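Local coordinates for cobalamin biosynthesis protein CobN (PDB 7C6O), which is the large, catalytic subunit of cobaltochelatase, the enzyme that inserts cobalt into the corrin ring during cobalamin biosynthesis, at residues L716-F727 against P828-L836. Residues are numbered along the deposited sequence; the frame is centred on the assembly and turned at random.
Sequences LVLAILRARQLF and PLRGLVNVL
At the edge of the R724 guanidinium, in its plane, lies the carbonyl oxygen of R830, 3.4 Å from R724 NH1 in the conformer described, at best a weak and doubtful bond. The F727 ring meets V833 obliquely, CD1 lying 4.4 Å from CB, and takes F792 edge-to-face. NE2 of Q725 donates to I720 O from above that carbonyl's plane, which orients the amide, while OE1 lies 2.7 Å from a water that accepts from V833 N. A bend at chi2 (-62°) folds the Q725 chain back toward its own helix, leaving OE1 3.4 Å from both V833 CG2 and G831 CA. One direct backbone bond joins the segments, L726 N to G831 O (2.9 Å). G831 has no CB to collide with R724 O, and its positive phi (72°) also suits glycine; its CA-H makes a C-H...O contact with R724 O, a buried carbonyl oxygen with no hydrogen-bonding partner in the model. Two further waters bridge the end of the helix to the loop, one donating to A719 O and L829 O, the other donating to I720 O and P828 O and accepting from G831 N. Beside them L829 CD2 rests on A719 CB (3.8 Å) and I720 CG1, and I720 CG2 meets V833 CG2 (3.9 Å). The contact thus seats the loop between helices 807-815 and 853-874 against the C-terminal end of helix 710-722, whose V717 and L721 pack on helix 784-801.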
ATOM      1  N   LEU A 716     -18.967  14.666 -10.979  1.00 19.53           N
ATOM      2  CA  LEU A 716     -17.784  13.816 -10.892  1.00 18.62           C
ATOM      3  C   LEU A 716     -16.959  13.883 -12.171  1.00 19.39           C
ATOM      4  O   LEU A 716     -15.727  13.993 -12.116  1.00 18.69           O
ATOM      5  CB  LEU A 716     -18.197  12.379 -10.582  1.00 19.58           C
ATOM      6  CG  LEU A 716     -17.069  11.369 -10.366  1.00 21.74           C
ATOM      7  CD1 LEU A 716     -16.097  11.867  -9.310  1.00 19.25           C
ATOM      8  CD2 LEU A 716     -17.646  10.022  -9.969  1.00 23.92           C
ATOM      9  N   VAL A 717     -17.616  13.827 -13.333  1.00 18.90           N
ATOM     10  CA  VAL A 717     -16.891  13.942 -14.596  1.00 19.83           C
ATOM     11  C   VAL A 717     -16.192  15.293 -14.688  1.00 20.97           C
ATOM     12  O   VAL A 717     -15.029  15.377 -15.103  1.00 20.51           O
ATOM     13  CB  VAL A 717     -17.841  13.711 -15.786  1.00 21.18           C
ATOM     14  CG1 VAL A 717     -17.161  14.102 -17.088  1.00 20.65           C
ATOM     15  CG2 VAL A 717     -18.276  12.253 -15.835  1.00 20.65           C
ATOM     16  N   LEU A 718     -16.884  16.368 -14.297  1.00 21.87           N
ATOM     17  CA  LEU A 718     -16.262  17.690 -14.278  1.00 22.14           C
ATOM     18  C   LEU A 718     -15.002  17.700 -13.422  1.00 20.26           C
ATOM     19  O   LEU A 718     -13.977  18.269 -13.818  1.00 19.79           O
ATOM     20  CB  LEU A 718     -17.253  18.734 -13.762  1.00 21.57           C
ATOM     21  CG  LEU A 718     -18.095  19.512 -14.769  1.00 26.33           C
ATOM     22  CD1 LEU A 718     -19.081  20.404 -14.032  1.00 25.49           C
ATOM     23  CD2 LEU A 718     -17.199  20.336 -15.681  1.00 25.69           C
ATOM     24  N   ALA A 719     -15.059  17.079 -12.241  1.00 18.46           N
ATOM     25  CA  ALA A 719     -13.887  17.042 -11.371  1.00 18.52           C
ATOM     26  C   ALA A 719     -12.752  16.248 -12.005  1.00 19.39           C
ATOM     27  O   ALA A 719     -11.583  16.643 -11.920  1.00 17.71           O
ATOM     28  CB  ALA A 719     -14.259  16.453 -10.011  1.00 18.12           C
ATOM     29  N   ILE A 720     -13.079  15.127 -12.650  1.00 17.53           N
ATOM     30  CA  ILE A 720     -12.052  14.307 -13.287  1.00 18.60           C
ATOM     31  C   ILE A 720     -11.389  15.072 -14.427  1.00 18.38           C
ATOM     32  O   ILE A 720     -10.161  15.045 -14.582  1.00 18.68           O
ATOM     33  CB  ILE A 720     -12.661  12.977 -13.770  1.00 18.86           C
ATOM     34  CG1 ILE A 720     -13.034  12.100 -12.568  1.00 17.34           C
ATOM     35  CG2 ILE A 720     -11.702  12.249 -14.703  1.00 20.35           C
ATOM     36  CD1 ILE A 720     -13.874  10.895 -12.922  1.00 17.92           C
ATOM     37  N   LEU A 721     -12.186  15.779 -15.229  1.00 19.57           N
ATOM     38  CA  LEU A 721     -11.674  16.478 -16.401  1.00 21.98           C
ATOM     39  C   LEU A 721     -10.900  17.744 -16.064  1.00 23.21           C
ATOM     40  O   LEU A 721     -10.245  18.298 -16.954  1.00 22.83           O
ATOM     41  CB  LEU A 721     -12.823  16.835 -17.346  1.00 19.55           C
ATOM     42  CG  LEU A 721     -13.555  15.672 -18.013  1.00 18.44           C
ATOM     43  CD1 LEU A 721     -14.674  16.199 -18.902  1.00 19.94           C
ATOM     44  CD2 LEU A 721     -12.577  14.820 -18.809  1.00 18.87           C
ATOM     45  N   ARG A 722     -10.966  18.227 -14.820  1.00 22.04           N
ATOM     46  CA  ARG A 722     -10.269  19.465 -14.488  1.00 22.95           C
ATOM     47  C   ARG A 722      -8.757  19.292 -14.547  1.00 23.29           C
ATOM     48  O   ARG A 722      -8.034  20.248 -14.852  1.00 25.67           O
ATOM     49  CB  ARG A 722     -10.692  19.960 -13.105  1.00 22.78           C
ATOM     50  CG  ARG A 722     -10.226  21.376 -12.802  1.00 25.64           C
ATOM     51  CD  ARG A 722     -10.465  21.761 -11.354  1.00 22.43           C
ATOM     52  NE  ARG A 722     -11.880  21.945 -11.042  1.00 23.66           N
ATOM     53  CZ  ARG A 722     -12.330  22.323  -9.850  1.00 20.75           C
ATOM     54  NH1 ARG A 722     -11.475  22.555  -8.861  1.00 18.95           N
ATOM     55  NH2 ARG A 722     -13.632  22.469  -9.643  1.00 21.55           N
ATOM     56  N   ALA A 723      -8.264  18.091 -14.275  1.00 22.30           N
ATOM     57  CA  ALA A 723      -6.830  17.861 -14.229  1.00 19.52           C
ATOM     58  C   ALA A 723      -6.268  17.600 -15.619  1.00 21.29           C
ATOM     59  O   ALA A 723      -6.966  17.118 -16.517  1.00 18.24           O
ATOM     60  CB  ALA A 723      -6.508  16.672 -13.323  1.00 20.86           C
ATOM     61  N   ARG A 724      -4.995  17.941 -15.797  1.00 23.42           N
ATOM     62  CA  ARG A 724      -4.280  17.501 -16.984  0.53 28.64           C
ATOM     63  C   ARG A 724      -4.123  15.984 -16.928  1.00 27.73           C
ATOM     64  O   ARG A 724      -3.776  15.419 -15.885  1.00 23.74           O
ATOM     65  CB  ARG A 724      -2.925  18.211 -17.091  0.53 31.28           C
ATOM     66  CG  ARG A 724      -1.693  17.355 -16.818  0.53 33.94           C
ATOM     67  CD  ARG A 724      -1.298  17.367 -15.347  0.53 36.05           C
ATOM     68  NE  ARG A 724      -0.255  16.383 -15.065  0.53 35.87           N
ATOM     69  CZ  ARG A 724      -0.463  15.230 -14.437  0.53 32.40           C
ATOM     70  NH1 ARG A 724      -1.677  14.917 -14.004  0.53 30.53           N
ATOM     71  NH2 ARG A 724       0.546  14.394 -14.233  0.53 28.06           N
ATOM     72  N   GLN A 725      -4.412  15.321 -18.041  1.00 24.82           N
ATOM     73  CA  GLN A 725      -4.484  13.867 -18.050  1.00 22.21           C
ATOM     74  C   GLN A 725      -3.124  13.247 -18.341  1.00 21.42           C
ATOM     75  O   GLN A 725      -2.487  13.573 -19.348  1.00 19.55           O
ATOM     76  CB  GLN A 725      -5.509  13.388 -19.080  1.00 19.22           C
ATOM     77  CG  GLN A 725      -6.917  13.923 -18.860  1.00 18.79           C
ATOM     78  CD  GLN A 725      -7.512  13.497 -17.529  1.00 20.11           C
ATOM     79  OE1 GLN A 725      -7.090  12.503 -16.929  1.00 20.17           O
ATOM     80  NE2 GLN A 725      -8.499  14.251 -17.058  1.00 19.84           N
ATOM     81  N   LEU A 726      -2.685  12.365 -17.449  1.00 16.86           N
ATOM     82  CA  LEU A 726      -1.619  11.416 -17.750  1.00 19.16           C
ATOM     83  C   LEU A 726      -2.292  10.137 -18.227  1.00 21.98           C
ATOM     84  O   LEU A 726      -2.889   9.406 -17.429  1.00 19.24           O
ATOM     85  CB  LEU A 726      -0.740  11.163 -16.527  1.00 17.95           C
ATOM     86  CG  LEU A 726       0.429  10.195 -16.721  1.00 18.24           C
ATOM     87  CD1 LEU A 726       1.430  10.742 -17.732  1.00 23.15           C
ATOM     88  CD2 LEU A 726       1.112   9.910 -15.395  1.00 20.14           C
ATOM     89  N   PHE A 727      -2.228   9.883 -19.530  1.00 19.82           N
ATOM     90  CA  PHE A 727      -2.942   8.765 -20.129  1.00 22.55           C
ATOM     91  C   PHE A 727      -2.041   8.109 -21.161  1.00 22.41           C
ATOM     92  O   PHE A 727      -1.478   8.796 -22.020  1.00 23.35           O
ATOM     93  CB  PHE A 727      -4.254   9.229 -20.772  1.00 22.33           C
ATOM     94  CG  PHE A 727      -5.173   8.103 -21.151  1.00 27.58           C
ATOM     95  CD1 PHE A 727      -6.026   7.544 -20.213  1.00 26.66           C
ATOM     96  CD2 PHE A 727      -5.186   7.606 -22.442  1.00 30.90           C
ATOM     97  CE1 PHE A 727      -6.873   6.506 -20.557  1.00 27.68           C
ATOM     98  CE2 PHE A 727      -6.030   6.569 -22.793  1.00 30.76           C
ATOM     99  CZ  PHE A 727      -6.876   6.020 -21.850  1.00 28.25           C
ATOM    100  N   PRO A 828      -8.512   9.105  -9.446  1.00 13.30           N
ATOM    101  CA  PRO A 828      -8.967   9.564 -10.765  1.00 17.06           C
ATOM    102  C   PRO A 828      -9.161  11.069 -10.848  1.00 18.41           C
ATOM    103  O   PRO A 828      -9.508  11.575 -11.921  1.00 21.36           O
ATOM    104  CB  PRO A 828     -10.297   8.820 -10.952  1.00 17.04           C
ATOM    105  CG  PRO A 828     -10.800   8.625  -9.556  1.00 14.90           C
ATOM    106  CD  PRO A 828      -9.575   8.410  -8.697  1.00 14.22           C
ATOM    107  N   LEU A 829      -8.960  11.793  -9.748  1.00 17.94           N
ATOM    108  CA  LEU A 829      -8.999  13.249  -9.735  1.00 18.00           C
ATOM    109  C   LEU A 829      -7.630  13.873  -9.981  1.00 16.52           C
ATOM    110  O   LEU A 829      -7.534  15.100 -10.088  1.00 16.39           O
ATOM    111  CB  LEU A 829      -9.554  13.752  -8.398  1.00 17.79           C
ATOM    112  CG  LEU A 829     -10.923  13.223  -7.969  1.00 21.19           C
ATOM    113  CD1 LEU A 829     -11.304  13.784  -6.604  1.00 17.49           C
ATOM    114  CD2 LEU A 829     -11.981  13.569  -9.008  1.00 21.32           C
ATOM    115  N   ARG A 830      -6.576  13.064 -10.069  1.00 13.25           N
ATOM    116  CA  ARG A 830      -5.223  13.553 -10.297  1.00 15.49           C
ATOM    117  C   ARG A 830      -4.730  13.199 -11.699  1.00 15.95           C
ATOM    118  O   ARG A 830      -3.541  12.943 -11.904  1.00 16.73           O
ATOM    119  CB  ARG A 830      -4.275  13.001  -9.232  1.00 14.33           C
ATOM    120  CG  ARG A 830      -3.055  13.870  -8.939  1.00 18.39           C
ATOM    121  CD  ARG A 830      -2.193  13.220  -7.863  1.00 17.24           C
ATOM    122  NE  ARG A 830      -1.138  14.093  -7.353  1.00 18.05           N
ATOM    123  CZ  ARG A 830       0.145  14.003  -7.695  1.00 19.07           C
ATOM    124  NH1 ARG A 830       0.542  13.081  -8.563  1.00 16.29           N
ATOM    125  NH2 ARG A 830       1.034  14.836  -7.169  1.00 19.12           N
ATOM    126  N   GLY A 831      -5.639  13.179 -12.672  1.00 18.07           N
ATOM    127  CA  GLY A 831      -5.261  12.913 -14.047  1.00 19.36           C
ATOM    128  C   GLY A 831      -4.877  11.479 -14.327  1.00 18.74           C
ATOM    129  O   GLY A 831      -4.066  11.224 -15.222  1.00 17.11           O
ATOM    130  N   LEU A 832      -5.441  10.529 -13.586  1.00 18.28           N
ATOM    131  CA  LEU A 832      -5.088   9.114 -13.694  1.00 14.17           C
ATOM    132  C   LEU A 832      -6.359   8.314 -13.976  1.00 16.95           C
ATOM    133  O   LEU A 832      -6.844   7.567 -13.120  1.00 19.29           O
ATOM    134  CB  LEU A 832      -4.388   8.631 -12.405  1.00 13.98           C
ATOM    135  CG  LEU A 832      -3.180   9.446 -11.942  1.00 14.94           C
ATOM    136  CD1 LEU A 832      -2.730   9.007 -10.554  1.00 14.20           C
ATOM    137  CD2 LEU A 832      -2.032   9.326 -12.932  1.00 16.53           C
ATOM    138  N   VAL A 833      -6.894   8.464 -15.190  1.00 15.89           N
ATOM    139  CA  VAL A 833      -8.178   7.849 -15.509  1.00 17.39           C
ATOM    140  C   VAL A 833      -8.070   6.325 -15.564  1.00 15.19           C
ATOM    141  O   VAL A 833      -9.057   5.621 -15.312  1.00 16.94           O
ATOM    142  CB  VAL A 833      -8.727   8.451 -16.820  1.00 20.22           C
ATOM    143  CG1 VAL A 833      -9.857   7.607 -17.402  1.00 22.26           C
ATOM    144  CG2 VAL A 833      -9.226   9.871 -16.571  1.00 22.54           C
ATOM    145  N   ASN A 834      -6.882   5.778 -15.843  1.00 15.60           N
ATOM    146  CA  ASN A 834      -6.806   4.324 -15.965  1.00 13.96           C
ATOM    147  C   ASN A 834      -6.898   3.594 -14.623  1.00 17.94           C
ATOM    148  O   ASN A 834      -6.837   2.359 -14.619  1.00 19.40           O
ATOM    149  CB  ASN A 834      -5.532   3.910 -16.719  1.00 17.21           C
ATOM    150  CG  ASN A 834      -4.268   4.027 -15.881  1.00 18.54           C
ATOM    151  OD1 ASN A 834      -4.221   4.745 -14.885  1.00 20.84           O
ATOM    152  ND2 ASN A 834      -3.222   3.328 -16.305  1.00 17.81           N
ATOM    153  N   VAL A 835      -7.057   4.296 -13.495  1.00 16.68           N
ATOM    154  CA  VAL A 835      -7.410   3.598 -12.261  1.00 16.09           C
ATOM    155  C   VAL A 835      -8.856   3.126 -12.317  1.00 17.45           C
ATOM    156  O   VAL A 835      -9.258   2.255 -11.535  1.00 17.86           O
ATOM    157  CB  VAL A 835      -7.172   4.469 -11.011  1.00 13.99           C
ATOM    158  CG1 VAL A 835      -5.743   4.998 -10.990  1.00 13.78           C
ATOM    159  CG2 VAL A 835      -8.193   5.607 -10.925  1.00 13.93           C
ATOM    160  N   LEU A 836      -9.648   3.682 -13.223  1.00 16.10           N
ATOM    161  CA  LEU A 836     -10.980   3.230 -13.576  1.00 13.82           C
ATOM    162  C   LEU A 836     -10.895   2.264 -14.755  1.00 15.17           C
ATOM    163  O   LEU A 836     -10.029   2.413 -15.625  1.00 14.36           O
ATOM    164  CB  LEU A 836     -11.869   4.418 -13.936  1.00 15.16           C
ATOM    165  CG  LEU A 836     -11.837   5.587 -12.945  1.00 15.30           C
ATOM    166  CD1 LEU A 836     -12.707   6.750 -13.423  1.00 14.95           C
ATOM    167  CD2 LEU A 836     -12.267   5.125 -11.559  1.00 16.86           C
TER
HETATM  168  O   HOH W   1      -9.196  17.066 -10.622  1.00 25.52           O
HETATM  169  O   HOH W   2      -8.423  13.607 -12.998  1.00 19.01           O
HETATM  170  O   HOH W   3      -5.888  10.110 -17.374  1.00 20.24           O
HETATM  171  O   HOH W   4      -4.397   7.101 -16.957  1.00 18.94           O